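Local coordinates for protein homoserine dehydrogenase (Thermoplasma acidophilum, PDB 3ING) that probably catalyses the NADP-dependent interconversion of aspartate semialdehyde and homoserine on the pathway from aspartate to threonine and methionine, at residues Val40-Tyr46 with Arg66-Phe72. Coordinates in Å, arbitrary orientation, origin at the centre of the assembly. Residue numbers count along the deposited sequence, not the author numbering.
With NDP (NADPH dihydro-nicotinamide-adenine-dinucleotide phosphate), chain C.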
loop_
_atom_site.group_PDB
_atom_site.type_symbol
_atom_site.label_atom_id
_atom_site.label_comp_id
_atom_site.label_asym_id
_atom_site.label_seq_id
_atom_site.Cartn_x
_atom_site.Cartn_y
_atom_site.Cartn_z
ATOM N N VAL A 40 -3.634 -5.851 -29.706
ATOM C CA VAL A 40 -3.471 -4.444 -29.330
ATOM C C VAL A 40 -4.200 -3.558 -30.309
ATOM O O VAL A 40 -4.143 -3.807 -31.507
ATOM C CB VAL A 40 -1.963 -4.023 -29.235
ATOM C CG1 VAL A 40 -1.237 -4.259 -30.536
ATOM C CG2 VAL A 40 -1.838 -2.577 -28.804
ATOM N N SER A 41 -4.892 -2.538 -29.799
ATOM C CA SER A 41 -5.575 -1.541 -30.648
ATOM C C SER A 41 -5.424 -0.033 -30.280
ATOM O O SER A 41 -5.032 0.306 -29.221
ATOM C CB SER A 41 -7.085 -1.820 -30.674
ATOM O OG SER A 41 -7.630 -1.787 -29.337
ATOM N N ASP A 42 -5.712 0.826 -31.297
ATOM C CA ASP A 42 -6.023 2.202 -31.127
ATOM C C ASP A 42 -7.383 2.386 -31.844
ATOM O O ASP A 42 -8.046 1.409 -32.151
ATOM C CB ASP A 42 -4.924 3.135 -31.645
ATOM C CG ASP A 42 -4.640 2.994 -33.132
ATOM O OD1 ASP A 42 -5.525 2.620 -33.939
ATOM O OD2 ASP A 42 -3.510 3.360 -33.495
ATOM N N SER A 43 -7.817 3.615 -32.066
ATOM C CA SER A 43 -9.176 3.820 -32.568
ATOM C C SER A 43 -9.341 3.358 -33.997
ATOM O O SER A 43 -10.457 3.044 -34.412
ATOM C CB SER A 43 -9.574 5.293 -32.470
ATOM O OG SER A 43 -8.702 6.096 -33.246
ATOM N N ARG A 44 -8.245 3.312 -34.746
ATOM C CA ARG A 44 -8.314 2.988 -36.170
ATOM C C ARG A 44 -7.705 1.677 -36.620
ATOM O O ARG A 44 -8.082 1.180 -37.667
ATOM C CB ARG A 44 -7.586 4.080 -36.937
ATOM C CG ARG A 44 -8.218 5.445 -36.824
ATOM C CD ARG A 44 -7.398 6.458 -37.610
ATOM N NE ARG A 44 -6.157 6.828 -36.919
ATOM C CZ ARG A 44 -5.127 7.471 -37.480
ATOM N NH1 ARG A 44 -5.151 7.849 -38.758
ATOM N NH2 ARG A 44 -4.056 7.750 -36.749
ATOM N N SER A 45 -6.739 1.142 -35.872
ATOM C CA SER A 45 -5.967 -0.051 -36.306
ATOM C C SER A 45 -5.728 -1.053 -35.169
ATOM O O SER A 45 -6.004 -0.787 -33.978
ATOM C CB SER A 45 -4.599 0.371 -36.876
ATOM O OG SER A 45 -3.781 1.022 -35.897
ATOM N N TYR A 46 -5.260 -2.237 -35.540
ATOM C CA TYR A 46 -4.922 -3.237 -34.531
ATOM C C TYR A 46 -3.880 -4.209 -35.037
ATOM O O TYR A 46 -3.585 -4.274 -36.251
ATOM C CB TYR A 46 -6.169 -4.004 -34.068
ATOM C CG TYR A 46 -6.646 -5.057 -35.041
ATOM C CD1 TYR A 46 -7.404 -4.701 -36.144
ATOM C CD2 TYR A 46 -6.394 -6.404 -34.829
ATOM C CE1 TYR A 46 -7.849 -5.625 -37.039
ATOM C CE2 TYR A 46 -6.863 -7.365 -35.723
ATOM C CZ TYR A 46 -7.578 -6.954 -36.837
ATOM O OH TYR A 46 -8.075 -7.838 -37.744
ATOM N N ARG A 66 -0.159 5.375 -35.649
ATOM C CA ARG A 66 -1.041 4.210 -35.767
ATOM C C ARG A 66 -0.351 2.925 -35.333
ATOM O O ARG A 66 0.857 2.771 -35.464
ATOM C CB ARG A 66 -1.520 4.014 -37.183
ATOM C CG ARG A 66 -2.514 5.016 -37.612
ATOM C CD ARG A 66 -2.941 4.750 -39.044
ATOM N NE ARG A 66 -1.832 4.340 -39.922
ATOM C CZ ARG A 66 -0.902 5.151 -40.452
ATOM N NH1 ARG A 66 -0.870 6.464 -40.193
ATOM N NH2 ARG A 66 0.028 4.634 -41.238
ATOM N N ILE A 67 -1.144 2.001 -34.810
ATOM C CA ILE A 67 -0.630 0.718 -34.365
ATOM C C ILE A 67 -0.222 -0.122 -35.535
ATOM O O ILE A 67 0.799 -0.827 -35.485
ATOM C CB ILE A 67 -1.694 -0.053 -33.564
ATOM C CG1 ILE A 67 -1.841 0.627 -32.200
ATOM C CG2 ILE A 67 -1.317 -1.567 -33.437
ATOM C CD1 ILE A 67 -0.617 0.450 -31.330
ATOM N N SER A 68 -1.029 -0.068 -36.574
ATOM C CA SER A 68 -0.767 -0.841 -37.766
ATOM C C SER A 68 -1.533 -0.251 -38.914
ATOM O O SER A 68 -2.257 0.736 -38.757
ATOM C CB SER A 68 -1.242 -2.269 -37.582
ATOM O OG SER A 68 -2.628 -2.381 -37.863
ATOM N N ASP A 69 -1.423 -0.893 -40.069
ATOM C CA ASP A 69 -2.135 -0.445 -41.241
ATOM C C ASP A 69 -3.235 -1.437 -41.545
ATOM O O ASP A 69 -3.540 -1.694 -42.698
ATOM C CB ASP A 69 -1.154 -0.274 -42.408
ATOM C CG ASP A 69 -0.128 0.848 -42.144
ATOM O OD1 ASP A 69 -0.461 2.022 -42.467
ATOM O OD2 ASP A 69 0.986 0.549 -41.618
ATOM N N ARG A 70 -3.830 -1.948 -40.473
ATOM C CA ARG A 70 -4.880 -2.969 -40.485
ATOM C C ARG A 70 -6.110 -2.493 -39.670
ATOM O O ARG A 70 -6.103 -2.483 -38.413
ATOM C CB ARG A 70 -4.265 -4.220 -39.890
ATOM C CG ARG A 70 -5.128 -5.420 -39.714
ATOM C CD ARG A 70 -4.163 -6.587 -39.580
ATOM N NE ARG A 70 -4.624 -7.676 -38.725
ATOM C CZ ARG A 70 -5.393 -8.686 -39.115
ATOM N NH1 ARG A 70 -5.848 -8.763 -40.373
ATOM N NH2 ARG A 70 -5.723 -9.622 -38.221
ATOM N N ALA A 71 -7.148 -2.082 -40.406
ATOM C CA ALA A 71 -8.349 -1.455 -39.858
ATOM C C ALA A 71 -9.029 -2.222 -38.730
ATOM O O ALA A 71 -9.330 -3.395 -38.853
ATOM C CB ALA A 71 -9.351 -1.182 -40.973
ATOM N N PHE A 72 -9.326 -1.495 -37.653
ATOM C CA PHE A 72 -9.994 -2.023 -36.468
ATOM C C PHE A 72 -11.475 -1.684 -36.459
ATOM O O PHE A 72 -11.837 -0.517 -36.519
ATOM C CB PHE A 72 -9.346 -1.397 -35.237
ATOM C CG PHE A 72 -9.891 -1.897 -33.916
ATOM C CD1 PHE A 72 -9.716 -3.217 -33.536
ATOM C CD2 PHE A 72 -10.538 -1.037 -33.044
ATOM C CE1 PHE A 72 -10.170 -3.667 -32.327
ATOM C CE2 PHE A 72 -10.996 -1.488 -31.820
ATOM C CZ PHE A 72 -10.801 -2.799 -31.468
HETATM P PA NDP C . -5.786 8.867 -24.900
HETATM O O1A NDP C . -4.420 9.422 -24.923
HETATM O O2A NDP C . -6.839 9.668 -25.568
HETATM O O5B NDP C . -5.806 7.405 -25.575
HETATM C C5B NDP C . -6.965 6.637 -25.825
HETATM C C4B NDP C . -6.624 5.436 -26.694
HETATM O O4B NDP C . -7.774 4.708 -27.040
HETATM C C3B NDP C . -6.031 5.855 -28.046
HETATM O O3B NDP C . -5.205 4.830 -28.576
HETATM C C2B NDP C . -7.242 6.023 -28.898
HETATM O O2B NDP C . -7.002 5.910 -30.273
HETATM C C1B NDP C . -8.033 4.828 -28.438
HETATM N N9A NDP C . -9.473 4.922 -28.640
HETATM C C8A NDP C . -10.309 6.004 -28.643
HETATM N N7A NDP C . -11.588 5.540 -28.812
HETATM C C5A NDP C . -11.543 4.203 -28.906
HETATM C C6A NDP C . -12.557 3.287 -29.101
HETATM N N6A NDP C . -13.827 3.637 -28.915
HETATM N N1A NDP C . -12.176 1.993 -29.142
HETATM C C2A NDP C . -10.861 1.579 -29.058
HETATM N N3A NDP C . -9.834 2.482 -28.856
HETATM C C4A NDP C . -10.227 3.787 -28.787
HETATM O O3 NDP C . -6.229 8.576 -23.383
HETATM P PN NDP C . -5.249 8.322 -22.134
HETATM O O1N NDP C . -4.746 9.637 -21.633
HETATM O O2N NDP C . -4.283 7.257 -22.547
HETATM O O5D NDP C . -6.255 7.744 -20.999
HETATM C C5D NDP C . -6.759 6.432 -21.252
HETATM C C4D NDP C . -7.705 6.038 -20.122
HETATM O O4D NDP C . -6.966 6.054 -18.921
HETATM C C3D NDP C . -8.846 6.996 -19.913
HETATM O O3D NDP C . -10.101 6.337 -19.707
HETATM C C2D NDP C . -8.426 7.820 -18.711
HETATM O O2D NDP C . -9.514 8.327 -17.986
HETATM C C1D NDP C . -7.635 6.804 -17.920
HETATM N N1N NDP C . -6.705 7.393 -16.972
HETATM C C2N NDP C . -5.749 8.267 -17.420
HETATM C C3N NDP C . -4.953 9.000 -16.552
HETATM C C7N NDP C . -3.846 9.812 -17.108
HETATM O O7N NDP C . -2.704 9.884 -16.341
HETATM N N7N NDP C . -3.890 10.336 -18.325
HETATM C C4N NDP C . -4.853 8.622 -15.078
HETATM C C5N NDP C . -5.917 7.628 -14.702
HETATM C C6N NDP C . -6.767 7.053 -15.643
HETATM P P2B NDP C . -5.905 6.780 -31.054
HETATM O O1X NDP C . -6.250 6.421 -32.473
HETATM O O2X NDP C . -4.455 6.502 -30.558
HETATM O O3X NDP C . -6.270 8.194 -30.728
#
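In Rossmann-type domains the loop after the second parallel strand commonly reads the adenosine ribose of the dinucleotide, and here that loop is braced by residues 66-72. V40, near the end of strand 34-41, packs CG1 on I67 CG2 at 4.0 Å; S41 lays CB over the face of the F72 ring, a CH-pi contact. D42 then shapes the turn: OD1 accepts from the backbone N of R44 and S45, an Asx turn and Asx motif, while OD2 takes I67 N at 3.0 Å and pairs with K61, itself an NADPH ligand. So held, S43 gives its N to O2B and O1X of NDP and its OG to O1X at 2.6 Å, gripping the 2'-phosphate that distinguishes NADPH from NADH. Beyond the turn, R44 O receives F72 N and S45 OG accepts S68 N, both 3.0 Å. Y46 N donates to R70 O within a single beta bridge between S45 and A71, and S68 OG, acceptor in its own ST turn, donates to Y46 O at 2.7 Å.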